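Local coordinates for elastinolytic metalloprotease (Pseudoalteromonas sp. CF6-2, PDB 6IK4), which probably cleaves peptide bonds as a zinc-dependent metalloendopeptidase of the M23 family, of which this chain is the peptidase part, at residues 49-54 with 65-70; 59-64 with 108-113; 80-85 with 97-102. All blocks are in the same frame, centred on the assembly; numbering follows the deposited sequence.

Contact 1 of 3, residues 49-54 with 65-70; sequences VQAAHG and IRVTHS
His-53 and Val-67 meet where two strands of the curled antiparallel sheet of the M23 fold, 48-50 and 64-68, run out into loops; the two are not neighbours in that sheet. The tight part is here. The imidazole of His-53 and the side chain of Val-67 pass each other in opposite directions, CE1 of His-53 coming 3.2 Å from Val-67 O near the ring plane and 3.6 Å from Val-67 CG1. CG of His-53 stands between the backbone N and the carbonyl carbon (chi1 58°), and the ring meets the next residue: ND1 donates to Gly-54 O at 2.8 Å, close to the ring plane and nearly straight at 163°. Histidine suits this place because its ring edge can lie against Val-67 while the N-H of ND1 holds its own loop; Phe-3 meets the ring edge-to-face. Branched Val-67 fills the buried side, with CG1 3.7 Å from Gly-54 C; CG2 reaches Ala-51 CB more loosely, at 4.4 Å. Farther out, toward the exposed Ser-70, the contact thins. The ring of partly exposed His-69 is turned 86° from that of His-53, with centroids 5.9 Å apart, and its ND1 is hydrogen-bonded to Ser-71. The carbonyl of Gly-54 reaches this ring at its edge: Gly-54 O lies in the ring plane, 3.5 Å from His-69 CD2.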
ATOM      1  N   VAL A  49     -10.154   0.194   0.776  1.00 13.23           N
ATOM      2  CA  VAL A  49      -8.827   0.804   0.862  1.00 12.49           C
ATOM      3  C   VAL A  49      -8.979   2.292   0.572  1.00 14.30           C
ATOM      4  O   VAL A  49      -9.610   2.666  -0.425  1.00 14.12           O
ATOM      5  CB  VAL A  49      -7.850   0.147  -0.132  1.00 14.81           C
ATOM      6  CG1 VAL A  49      -6.456   0.760  -0.026  1.00 13.87           C
ATOM      7  CG2 VAL A  49      -7.765  -1.367   0.100  1.00 13.31           C
ATOM      8  N   GLN A  50      -8.409   3.139   1.432  1.00 12.13           N
ATOM      9  CA  GLN A  50      -8.504   4.589   1.284  1.00 12.33           C
ATOM     10  C   GLN A  50      -7.288   5.134   0.539  1.00 14.84           C
ATOM     11  O   GLN A  50      -6.170   4.644   0.707  1.00 13.01           O
ATOM     12  CB  GLN A  50      -8.595   5.279   2.650  1.00 11.20           C
ATOM     13  CG  GLN A  50      -9.830   4.894   3.461  1.00 14.23           C
ATOM     14  CD  GLN A  50      -9.784   5.420   4.878  1.00 18.83           C
ATOM     15  OE1 GLN A  50      -9.017   6.335   5.196  1.00 17.54           O
ATOM     16  NE2 GLN A  50     -10.610   4.841   5.745  1.00 18.98           N
ATOM     17  N   ALA A  51      -7.512   6.169  -0.275  1.00 11.53           N
ATOM     18  CA  ALA A  51      -6.397   6.869  -0.908  1.00 13.74           C
ATOM     19  C   ALA A  51      -5.468   7.453   0.155  1.00 11.45           C
ATOM     20  O   ALA A  51      -5.915   8.176   1.057  1.00 13.94           O
ATOM     21  CB  ALA A  51      -6.912   7.986  -1.825  1.00  9.65           C
ATOM     22  N   ALA A  52      -4.169   7.140   0.038  1.00 11.01           N
ATOM     23  CA  ALA A  52      -3.157   7.626   0.975  1.00 11.11           C
ATOM     24  C   ALA A  52      -2.927   9.130   0.865  1.00 12.72           C
ATOM     25  O   ALA A  52      -2.318   9.714   1.770  1.00 11.65           O
ATOM     26  CB  ALA A  52      -1.825   6.897   0.738  1.00 12.13           C
ATOM     27  N   HIS A  53      -3.409   9.752  -0.205  1.00 11.58           N
ATOM     28  CA  HIS A  53      -3.232  11.174  -0.504  1.00 13.30           C
ATOM     29  C   HIS A  53      -4.148  11.500  -1.681  1.00 14.93           C
ATOM     30  O   HIS A  53      -4.772  10.610  -2.262  1.00  9.99           O
ATOM     31  CB  HIS A  53      -1.780  11.486  -0.859  1.00  9.78           C
ATOM     32  CG  HIS A  53      -1.290  10.692  -2.029  1.00 12.86           C
ATOM     33  ND1 HIS A  53      -1.527  11.060  -3.338  1.00  9.61           N
ATOM     34  CD2 HIS A  53      -0.641   9.506  -2.083  1.00 10.48           C
ATOM     35  CE1 HIS A  53      -1.020  10.148  -4.149  1.00 12.34           C
ATOM     36  NE2 HIS A  53      -0.478   9.192  -3.411  1.00 12.45           N
ATOM     37  N   GLY A  54      -4.207  12.790  -2.045  1.00 11.80           N
ATOM     38  CA  GLY A  54      -5.015  13.206  -3.177  1.00 14.86           C
ATOM     39  C   GLY A  54      -4.267  13.157  -4.504  1.00 12.00           C
ATOM     40  O   GLY A  54      -3.037  13.070  -4.548  1.00 12.95           O
ATOM     41  N   ILE A  65      -4.966   0.202  -9.583  1.00 16.53           N
ATOM     42  CA  ILE A  65      -5.321   1.614  -9.677  1.00 12.26           C
ATOM     43  C   ILE A  65      -4.217   2.442  -9.026  1.00 14.47           C
ATOM     44  O   ILE A  65      -3.520   1.973  -8.121  1.00 12.03           O
ATOM     45  CB  ILE A  65      -6.693   1.888  -9.020  1.00 12.53           C
ATOM     46  CG1 ILE A  65      -7.246   3.253  -9.429  1.00 12.82           C
ATOM     47  CG2 ILE A  65      -6.599   1.778  -7.493  1.00 14.64           C
ATOM     48  CD1 ILE A  65      -8.640   3.509  -8.907  1.00 14.85           C
ATOM     49  N   ARG A  66      -4.066   3.686  -9.493  1.00 13.93           N
ATOM     50  CA  ARG A  66      -3.000   4.568  -9.033  1.00 13.90           C
ATOM     51  C   ARG A  66      -3.543   5.973  -8.785  1.00 16.43           C
ATOM     52  O   ARG A  66      -4.436   6.439  -9.506  1.00 14.24           O
ATOM     53  CB  ARG A  66      -1.856   4.617 -10.066  1.00 15.26           C
ATOM     54  CG  ARG A  66      -0.664   5.499  -9.679  1.00 17.17           C
ATOM     55  CD  ARG A  66       0.385   5.518 -10.771  1.00 17.45           C
ATOM     56  NE  ARG A  66       0.925   4.188 -11.073  1.00 16.97           N
ATOM     57  CZ  ARG A  66       1.907   3.967 -11.942  1.00 24.56           C
ATOM     58  NH1 ARG A  66       2.467   4.983 -12.589  1.00 17.55           N
ATOM     59  NH2 ARG A  66       2.335   2.731 -12.160  1.00 19.80           N
ATOM     60  N   VAL A  67      -3.005   6.635  -7.758  1.00 12.26           N
ATOM     61  CA  VAL A  67      -3.292   8.031  -7.444  1.00 11.94           C
ATOM     62  C   VAL A  67      -1.999   8.815  -7.633  1.00 14.19           C
ATOM     63  O   VAL A  67      -1.025   8.582  -6.910  1.00 10.17           O
ATOM     64  CB  VAL A  67      -3.810   8.206  -6.006  1.00 10.87           C
ATOM     65  CG1 VAL A  67      -4.164   9.690  -5.744  1.00 10.32           C
ATOM     66  CG2 VAL A  67      -5.004   7.283  -5.734  1.00 13.17           C
ATOM     67  N   THR A  68      -1.986   9.750  -8.583  1.00  9.76           N
ATOM     68  CA  THR A  68      -0.807  10.575  -8.839  1.00 10.00           C
ATOM     69  C   THR A  68      -1.017  11.982  -8.285  1.00 14.06           C
ATOM     70  O   THR A  68      -1.932  12.703  -8.708  1.00 11.61           O
ATOM     71  CB  THR A  68      -0.478  10.627 -10.331  1.00 14.03           C
ATOM     72  OG1 THR A  68      -0.255   9.294 -10.812  1.00 13.38           O
ATOM     73  CG2 THR A  68       0.791  11.453 -10.553  1.00 12.19           C
ATOM     74  N   HIS A  69      -0.160  12.363  -7.341  1.00 10.09           N
ATOM     75  CA  HIS A  69      -0.182  13.651  -6.670  1.00 11.05           C
ATOM     76  C   HIS A  69       0.368  14.741  -7.592  1.00 15.77           C
ATOM     77  O   HIS A  69       1.141  14.481  -8.516  1.00 12.64           O
ATOM     78  CB  HIS A  69       0.643  13.572  -5.383  1.00 10.35           C
ATOM     79  CG  HIS A  69       0.538  14.788  -4.508  1.00 12.45           C
ATOM     80  ND1 HIS A  69       1.557  15.710  -4.390  1.00 14.46           N
ATOM     81  CD2 HIS A  69      -0.457  15.221  -3.698  1.00 18.27           C
ATOM     82  CE1 HIS A  69       1.194  16.659  -3.543  1.00 15.28           C
ATOM     83  NE2 HIS A  69      -0.024  16.388  -3.111  1.00 15.89           N
ATOM     84  N   SER A  70      -0.038  15.981  -7.323  1.00 12.33           N
ATOM     85  CA  SER A  70       0.445  17.115  -8.110  1.00 13.89           C
ATOM     86  C   SER A  70       1.972  17.209  -8.135  1.00 16.89           C
ATOM     87  O   SER A  70       2.533  17.816  -9.059  1.00 17.75           O
ATOM     88  CB  SER A  70      -0.156  18.403  -7.548  1.00 18.40           C
ATOM     89  OG  SER A  70       0.221  18.564  -6.191  1.00 20.68           O
TER

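Contact 2 of 3, residues 59-64 with 108-113; sequences RFSSCN and LCEGGQ
Cys-63 and Cys-109, with CA atoms 6.1 Å apart, each lie within a type I beta turn, one from Ser-61 to Asn-64 and the other from Leu-108 to Gly-111. The first turn joins strands 55-61 and 64-68, and Phe-60 N donates to Asn-64 O at 2.9 Å across its base. In the second, Gly-111 N is bonded to Leu-108 O; Gly-111, the last residue of the turn, adopts backbone angles at which a CB would press against the preceding carbonyl. The turns are joined covalently by a disulfide, SG of Cys-63 to SG of Cys-109 at 2.0 Å, whose chi3 of -89° is close to the relaxed right angle. Beside it Glu-110 reaches back to the hairpin. Its CD is anti to CA (chi2 -170°), a stretched form that carries the carboxylate to Ser-61 and Asn-64. Both grip the same oxygen: Ser-61 OG donates to Glu-110 OE2 at 2.6 Å on the anti side, and Asn-64 ND2 donates to OE2 at 3.0 Å from above the carboxylate plane, with an N-H...O angle of 155°. A short serine serves twice, because Ser-61 OG also accepts from Cys-63 N in an ST turn, which holds the hydroxyl between the turn and the acid. The other end of the Asn-64 amide, OD1, takes a bond from Asn-76, and the zinc ion lies about 11 Å from the Asn-64 side chain. Strand 73-81 lies alongside both turns: the backbones of Met-80 and Cys-63 are hydrogen-bonded, and the hydroxyl of Tyr-78 is bonded to Glu-110 N and Gly-111 O. Helix 104-107 adds Gln-106 to Ser-62 OG.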
ATOM      1  N   ARG A  59      -6.422   4.049 -13.900  1.00 15.07           N
ATOM      2  CA  ARG A  59      -6.965   2.706 -13.688  0.53 19.57           C
ATOM      3  C   ARG A  59      -6.377   1.788 -14.748  1.00 26.41           C
ATOM      4  O   ARG A  59      -6.717   1.901 -15.930  1.00 24.19           O
ATOM      5  CB  ARG A  59      -8.495   2.694 -13.747  0.53 21.52           C
ATOM      6  CG  ARG A  59      -9.114   1.284 -13.635  0.53 20.59           C
ATOM      7  CD  ARG A  59     -10.610   1.290 -13.958  0.53 21.54           C
ATOM      8  NE  ARG A  59     -11.186  -0.058 -14.027  0.53 22.25           N
ATOM      9  CZ  ARG A  59     -11.039  -0.896 -15.052  0.53 21.35           C
ATOM     10  NH1 ARG A  59     -10.323  -0.543 -16.109  0.53 20.44           N
ATOM     11  NH2 ARG A  59     -11.607  -2.098 -15.022  0.53 18.22           N
ATOM     12  N   PHE A  60      -5.495   0.878 -14.328  1.00 17.38           N
ATOM     13  CA  PHE A  60      -4.821   0.024 -15.300  1.00 17.78           C
ATOM     14  C   PHE A  60      -5.653  -1.196 -15.660  1.00 22.98           C
ATOM     15  O   PHE A  60      -5.533  -1.716 -16.773  1.00 26.03           O
ATOM     16  CB  PHE A  60      -3.454  -0.407 -14.769  1.00 17.52           C
ATOM     17  CG  PHE A  60      -2.475   0.727 -14.623  1.00 25.68           C
ATOM     18  CD1 PHE A  60      -1.848   1.259 -15.733  1.00 17.68           C
ATOM     19  CD2 PHE A  60      -2.179   1.259 -13.373  1.00 23.68           C
ATOM     20  CE1 PHE A  60      -0.947   2.308 -15.613  1.00 22.73           C
ATOM     21  CE2 PHE A  60      -1.273   2.304 -13.245  1.00 18.81           C
ATOM     22  CZ  PHE A  60      -0.657   2.828 -14.371  1.00 18.61           C
ATOM     23  N   SER A  61      -6.501  -1.649 -14.749  1.00 18.52           N
ATOM     24  CA  SER A  61      -7.273  -2.876 -14.907  1.00 19.55           C
ATOM     25  C   SER A  61      -8.283  -2.891 -13.775  1.00 21.49           C
ATOM     26  O   SER A  61      -8.325  -1.970 -12.955  1.00 18.83           O
ATOM     27  CB  SER A  61      -6.377  -4.109 -14.865  1.00 21.84           C
ATOM     28  OG  SER A  61      -5.854  -4.273 -13.552  1.00 20.10           O
ATOM     29  N   SER A  62      -9.088  -3.952 -13.712  1.00 17.35           N
ATOM     30  CA  SER A  62     -10.050  -4.023 -12.621  1.00 17.73           C
ATOM     31  C   SER A  62      -9.395  -4.269 -11.263  1.00 16.49           C
ATOM     32  O   SER A  62     -10.088  -4.194 -10.244  1.00 17.41           O
ATOM     33  CB  SER A  62     -11.082  -5.119 -12.900  1.00 21.68           C
ATOM     34  OG  SER A  62     -10.507  -6.399 -12.692  1.00 25.40           O
ATOM     35  N   CYS A  63      -8.097  -4.579 -11.213  1.00 14.74           N
ATOM     36  CA  CYS A  63      -7.446  -4.904  -9.946  1.00 16.52           C
ATOM     37  C   CYS A  63      -6.236  -4.015  -9.663  1.00 16.32           C
ATOM     38  O   CYS A  63      -5.416  -4.347  -8.800  1.00 14.54           O
ATOM     39  CB  CYS A  63      -7.046  -6.385  -9.909  1.00 16.62           C
ATOM     40  SG  CYS A  63      -5.731  -6.887 -11.048  1.00 28.08           S
ATOM     41  N   ASN A  64      -6.121  -2.871 -10.340  1.00 14.98           N
ATOM     42  CA  ASN A  64      -4.870  -2.114 -10.319  1.00 13.80           C
ATOM     43  C   ASN A  64      -5.172  -0.647 -10.590  1.00 17.17           C
ATOM     44  O   ASN A  64      -5.589  -0.285 -11.698  1.00 17.11           O
ATOM     45  CB  ASN A  64      -3.897  -2.686 -11.347  1.00 14.93           C
ATOM     46  CG  ASN A  64      -2.534  -2.026 -11.301  1.00 22.35           C
ATOM     47  OD1 ASN A  64      -2.208  -1.305 -10.356  1.00 21.94           O
ATOM     48  ND2 ASN A  64      -1.712  -2.301 -12.306  1.00 20.47           N
ATOM     49  N   LEU A 108      -5.304 -11.429  -8.795  1.00 17.61           N
ATOM     50  CA  LEU A 108      -4.192 -11.613  -9.714  1.00 18.78           C
ATOM     51  C   LEU A 108      -4.613 -11.355 -11.159  1.00 23.57           C
ATOM     52  O   LEU A 108      -4.136 -12.008 -12.085  1.00 22.92           O
ATOM     53  CB  LEU A 108      -3.604 -13.013  -9.551  1.00 22.54           C
ATOM     54  CG  LEU A 108      -3.099 -13.282  -8.130  1.00 20.62           C
ATOM     55  CD1 LEU A 108      -2.502 -14.673  -8.018  1.00 23.84           C
ATOM     56  CD2 LEU A 108      -2.076 -12.227  -7.724  1.00 23.38           C
ATOM     57  N   CYS A 109      -5.500 -10.379 -11.369  1.00 26.72           N
ATOM     58  CA  CYS A 109      -6.024 -10.134 -12.708  1.00 23.43           C
ATOM     59  C   CYS A 109      -4.945  -9.680 -13.687  1.00 24.27           C
ATOM     60  O   CYS A 109      -5.148  -9.783 -14.901  1.00 34.95           O
ATOM     61  CB  CYS A 109      -7.177  -9.119 -12.643  1.00 26.82           C
ATOM     62  SG  CYS A 109      -6.739  -7.355 -12.767  1.00 43.83           S
ATOM     63  N   GLU A 110      -3.802  -9.186 -13.204  1.00 22.41           N
ATOM     64  CA  GLU A 110      -2.674  -8.859 -14.073  1.00 26.33           C
ATOM     65  C   GLU A 110      -1.451  -9.715 -13.767  1.00 22.26           C
ATOM     66  O   GLU A 110      -0.333  -9.346 -14.135  1.00 25.55           O
ATOM     67  CB  GLU A 110      -2.298  -7.378 -13.973  1.00 22.18           C
ATOM     68  CG  GLU A 110      -3.296  -6.425 -14.581  1.00 22.45           C
ATOM     69  CD  GLU A 110      -2.737  -5.010 -14.654  1.00 32.23           C
ATOM     70  OE1 GLU A 110      -1.681  -4.817 -15.290  1.00 39.53           O
ATOM     71  OE2 GLU A 110      -3.342  -4.096 -14.059  1.00 26.98           O
ATOM     72  N   GLY A 111      -1.630 -10.842 -13.104  1.00 22.69           N
ATOM     73  CA  GLY A 111      -0.506 -11.692 -12.769  1.00 23.69           C
ATOM     74  C   GLY A 111      -0.042 -11.469 -11.347  1.00 32.15           C
ATOM     75  O   GLY A 111      -0.648 -10.735 -10.560  1.00 25.21           O
ATOM     76  N   GLY A 112       1.065 -12.124 -11.021  1.00 31.95           N
ATOM     77  CA  GLY A 112       1.642 -12.060  -9.695  1.00 28.13           C
ATOM     78  C   GLY A 112       1.325 -13.300  -8.879  1.00 26.10           C
ATOM     79  O   GLY A 112       0.805 -14.305  -9.370  1.00 29.66           O
ATOM     80  N   GLN A 113       1.656 -13.218  -7.598  1.00 32.87           N
ATOM     81  CA  GLN A 113       1.358 -14.290  -6.663  1.00 31.32           C
ATOM     82  C   GLN A 113       0.797 -13.701  -5.380  1.00 22.31           C
ATOM     83  O   GLN A 113       1.073 -12.546  -5.039  1.00 25.33           O
ATOM     84  CB  GLN A 113       2.599 -15.139  -6.350  1.00 41.50           C
ATOM     85  CG  GLN A 113       3.895 -14.350  -6.238  1.00 46.21           C
ATOM     86  CD  GLN A 113       5.087 -15.236  -5.898  1.00 60.86           C
ATOM     87  OE1 GLN A 113       5.566 -15.236  -4.763  1.00 61.10           O
ATOM     88  NE2 GLN A 113       5.562 -16.003  -6.878  1.00 53.56           N
TER

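Contact 3 of 3, residues 80-85 with 97-102; sequences MSNLQY and LGRYAN
Met-80, Ser-81, Arg-99 and Tyr-100 form the antiparallel pairing of strands 73-81 and 96-100 in the main M23 sheet. Ser-81 and Arg-99 are the hydrogen-bonded pair, Ser-81 N giving to Arg-99 O at 2.7 Å and Arg-99 N to Ser-81 O at 2.9 Å; Met-80 with Tyr-100 is the non-hydrogen-bonded one. Beyond the ladder, Gln-84 N returns to Leu-97 O at 2.9 Å. Gly-98 lets Asn-82 O approach its CA to 3.4 Å; a CB here would collide with Ser-81 O and Leu-83 CD2. The flexible thioether of Met-80, bent at chi2 (-66°) and chi3 (-69°), brings CE to 3.3 Å from Arg-99 O. Ser-81 and Arg-99 share a face; the Asn-82 amide lies beside the Arg-99 guanidinium, pointing the same way, their planes 4° apart. Ser-81 OG donates to Asn-82 OD1, and Arg-99 NH2 is bonded to Thr-46. A water donates to Ser-81 OG and accepts from Asn-102 N. Tyr-100 points away, its side chain about 5 Å from those of His-79 and His-118, the predicted catalytic residues. A hydrogen-bonded pair next to a non-hydrogen-bonded one marks an antiparallel ladder, here bordering the predicted M23 active site.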
ATOM      1  N   MET A  80      -6.746  -5.396  -6.266  1.00 14.12           N
ATOM      2  CA  MET A  80      -7.954  -4.670  -5.897  1.00 11.26           C
ATOM      3  C   MET A  80      -9.200  -5.278  -6.540  1.00 11.79           C
ATOM      4  O   MET A  80      -9.130  -6.062  -7.491  1.00 14.19           O
ATOM      5  CB  MET A  80      -7.844  -3.192  -6.316  1.00 12.86           C
ATOM      6  CG  MET A  80      -6.672  -2.434  -5.690  1.00 16.46           C
ATOM      7  SD  MET A  80      -6.903  -2.292  -3.909  1.00 16.74           S
ATOM      8  CE  MET A  80      -8.297  -1.177  -3.790  1.00 16.70           C
ATOM      9  N   SER A  81     -10.357  -4.862  -6.020  1.00 13.07           N
ATOM     10  CA  SER A  81     -11.649  -5.162  -6.625  1.00 16.03           C
ATOM     11  C   SER A  81     -12.593  -3.994  -6.362  1.00 15.99           C
ATOM     12  O   SER A  81     -12.292  -3.086  -5.580  1.00 14.34           O
ATOM     13  CB  SER A  81     -12.233  -6.469  -6.079  1.00 17.29           C
ATOM     14  OG  SER A  81     -12.693  -6.298  -4.746  1.00 17.83           O
ATOM     15  N   ASN A  82     -13.743  -4.019  -7.035  1.00 13.35           N
ATOM     16  CA  ASN A  82     -14.786  -3.007  -6.834  1.00 15.27           C
ATOM     17  C   ASN A  82     -14.232  -1.593  -6.959  1.00 13.46           C
ATOM     18  O   ASN A  82     -14.547  -0.714  -6.150  1.00 13.49           O
ATOM     19  CB  ASN A  82     -15.469  -3.166  -5.476  1.00 17.67           C
ATOM     20  CG  ASN A  82     -16.038  -4.552  -5.265  1.00 30.98           C
ATOM     21  OD1 ASN A  82     -15.404  -5.414  -4.650  1.00 24.22           O
ATOM     22  ND2 ASN A  82     -17.241  -4.777  -5.779  1.00 30.35           N
ATOM     23  N   LEU A  83     -13.389  -1.372  -7.965  1.00 12.62           N
ATOM     24  CA  LEU A  83     -12.760  -0.064  -8.125  1.00 15.65           C
ATOM     25  C   LEU A  83     -13.816   0.993  -8.425  1.00 19.26           C
ATOM     26  O   LEU A  83     -14.778   0.739  -9.148  1.00 20.72           O
ATOM     27  CB  LEU A  83     -11.713  -0.111  -9.241  1.00 15.09           C
ATOM     28  CG  LEU A  83     -10.418  -0.883  -8.947  1.00 16.49           C
ATOM     29  CD1 LEU A  83      -9.457  -0.775 -10.120  1.00 15.18           C
ATOM     30  CD2 LEU A  83      -9.758  -0.394  -7.641  1.00 15.13           C
ATOM     31  N   GLN A  84     -13.631   2.187  -7.865  1.00 13.01           N
ATOM     32  CA  GLN A  84     -14.668   3.211  -7.833  1.00 16.18           C
ATOM     33  C   GLN A  84     -14.403   4.369  -8.784  1.00 14.92           C
ATOM     34  O   GLN A  84     -15.258   5.255  -8.904  1.00 15.78           O
ATOM     35  CB  GLN A  84     -14.831   3.758  -6.406  1.00 13.80           C
ATOM     36  CG  GLN A  84     -15.309   2.710  -5.406  1.00 16.49           C
ATOM     37  CD  GLN A  84     -16.718   2.246  -5.699  1.00 18.43           C
ATOM     38  OE1 GLN A  84     -17.649   3.055  -5.749  1.00 17.26           O
ATOM     39  NE2 GLN A  84     -16.886   0.941  -5.900  1.00 17.30           N
ATOM     40  N   TYR A  85     -13.254   4.391  -9.453  1.00 13.24           N
ATOM     41  CA  TYR A  85     -12.836   5.549 -10.233  1.00 16.96           C
ATOM     42  C   TYR A  85     -12.220   5.099 -11.549  1.00 20.71           C
ATOM     43  O   TYR A  85     -11.773   3.957 -11.702  1.00 17.62           O
ATOM     44  CB  TYR A  85     -11.860   6.427  -9.428  1.00 18.03           C
ATOM     45  CG  TYR A  85     -12.569   7.002  -8.231  1.00 16.39           C
ATOM     46  CD1 TYR A  85     -13.394   8.111  -8.368  1.00 14.25           C
ATOM     47  CD2 TYR A  85     -12.481   6.399  -6.984  1.00 12.16           C
ATOM     48  CE1 TYR A  85     -14.096   8.619  -7.291  1.00 22.11           C
ATOM     49  CE2 TYR A  85     -13.172   6.913  -5.901  1.00 14.25           C
ATOM     50  CZ  TYR A  85     -13.980   8.017  -6.059  1.00 18.32           C
ATOM     51  OH  TYR A  85     -14.687   8.536  -4.991  1.00 15.07           O
ATOM     52  N   LEU A  97     -11.171   3.845  -2.614  1.00 11.50           N
ATOM     53  CA  LEU A  97     -10.798   3.521  -3.991  1.00 12.43           C
ATOM     54  C   LEU A  97     -11.444   2.232  -4.486  1.00 13.11           C
ATOM     55  O   LEU A  97     -11.652   2.062  -5.694  1.00 13.34           O
ATOM     56  CB  LEU A  97      -9.269   3.390  -4.098  1.00 12.94           C
ATOM     57  CG  LEU A  97      -8.475   4.677  -3.837  1.00 12.59           C
ATOM     58  CD1 LEU A  97      -6.957   4.414  -3.812  1.00 15.25           C
ATOM     59  CD2 LEU A  97      -8.830   5.738  -4.895  1.00 13.58           C
ATOM     60  N   GLY A  98     -11.737   1.320  -3.577  1.00 14.87           N
ATOM     61  CA  GLY A  98     -12.099  -0.039  -3.916  1.00 11.64           C
ATOM     62  C   GLY A  98     -11.812  -0.908  -2.708  1.00 13.61           C
ATOM     63  O   GLY A  98     -11.413  -0.422  -1.650  1.00 16.85           O
ATOM     64  N   ARG A  99     -12.042  -2.202  -2.875  1.00 11.80           N
ATOM     65  CA  ARG A  99     -11.646  -3.180  -1.863  1.00 13.27           C
ATOM     66  C   ARG A  99     -10.387  -3.891  -2.334  1.00 13.07           C
ATOM     67  O   ARG A  99     -10.108  -3.944  -3.531  1.00 15.99           O
ATOM     68  CB  ARG A  99     -12.756  -4.214  -1.615  1.00 18.57           C
ATOM     69  CG  ARG A  99     -14.019  -3.645  -1.007  1.00 18.55           C
ATOM     70  CD  ARG A  99     -15.168  -4.661  -1.003  1.00 19.82           C
ATOM     71  NE  ARG A  99     -14.836  -5.901  -0.302  1.00 25.38           N
ATOM     72  CZ  ARG A  99     -15.637  -6.968  -0.245  1.00 39.72           C
ATOM     73  NH1 ARG A  99     -16.826  -6.951  -0.844  1.00 33.00           N
ATOM     74  NH2 ARG A  99     -15.258  -8.054   0.418  1.00 37.19           N
ATOM     75  N   TYR A 100      -9.614  -4.451  -1.400  1.00 13.83           N
ATOM     76  CA  TYR A 100      -8.654  -5.432  -1.883  1.00 14.19           C
ATOM     77  C   TYR A 100      -9.398  -6.746  -2.033  1.00 16.47           C
ATOM     78  O   TYR A 100     -10.344  -7.024  -1.293  1.00 13.88           O
ATOM     79  CB  TYR A 100      -7.386  -5.559  -1.022  1.00 10.36           C
ATOM     80  CG  TYR A 100      -7.434  -5.976   0.437  1.00 12.82           C
ATOM     81  CD1 TYR A 100      -7.671  -7.298   0.817  1.00 11.27           C
ATOM     82  CD2 TYR A 100      -7.106  -5.059   1.433  1.00 13.73           C
ATOM     83  CE1 TYR A 100      -7.660  -7.670   2.163  1.00 10.03           C
ATOM     84  CE2 TYR A 100      -7.081  -5.421   2.766  1.00 11.79           C
ATOM     85  CZ  TYR A 100      -7.352  -6.724   3.125  1.00 10.60           C
ATOM     86  OH  TYR A 100      -7.327  -7.065   4.459  1.00 14.17           O
ATOM     87  N   ALA A 101      -9.020  -7.498  -3.060  1.00 15.30           N
ATOM     88  CA  ALA A 101      -9.852  -8.581  -3.563  1.00 18.04           C
ATOM     89  C   ALA A 101      -9.943  -9.721  -2.560  1.00 15.98           C
ATOM     90  O   ALA A 101      -8.944 -10.122  -1.962  1.00 17.37           O
ATOM     91  CB  ALA A 101      -9.287  -9.100  -4.880  1.00 13.55           C
ATOM     92  N   ASN A 102     -11.155 -10.244  -2.382  1.00 16.64           N
ATOM     93  CA  ASN A 102     -11.368 -11.437  -1.574  1.00 13.91           C
ATOM     94  C   ASN A 102     -11.432 -12.705  -2.421  1.00 20.97           C
ATOM     95  O   ASN A 102     -11.722 -13.782  -1.889  1.00 22.44           O
ATOM     96  CB  ASN A 102     -12.634 -11.276  -0.720  1.00 15.84           C
ATOM     97  CG  ASN A 102     -13.926 -11.603  -1.481  1.00 20.52           C
ATOM     98  OD1 ASN A 102     -13.968 -11.603  -2.712  1.00 19.84           O
ATOM     99  ND2 ASN A 102     -14.984 -11.875  -0.734  1.00 24.76           N
TER
HETATM  100  O   HOH W   1     -13.540  -8.583  -3.391  1.00 22.92           O

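Overall arrangement
All three contacts belong to the M23 peptidase part of the protein and reach one curled antiparallel sheet, contact 2 through its hairpin 59-64 only, with 108-113 a loop tied to it. Contacts 2 and 3 are nearest, with centres about 11 Å apart; contacts 1 and 3 are about 13 Å apart, and contacts 1 and 2 about 17 Å. Along the chain the segments of contacts 1 and 2 alternate, contact 1 closes before contact 3 opens, and contact 3 is nested inside the loop that contact 2 closes. Strand 48-50 pairs with 96-100, and 64-68 with both 55-61 and 73-81. The fold thus runs from contact 1, away from the zinc site, to contacts 2 and 3 beside the predicted active-site histidines.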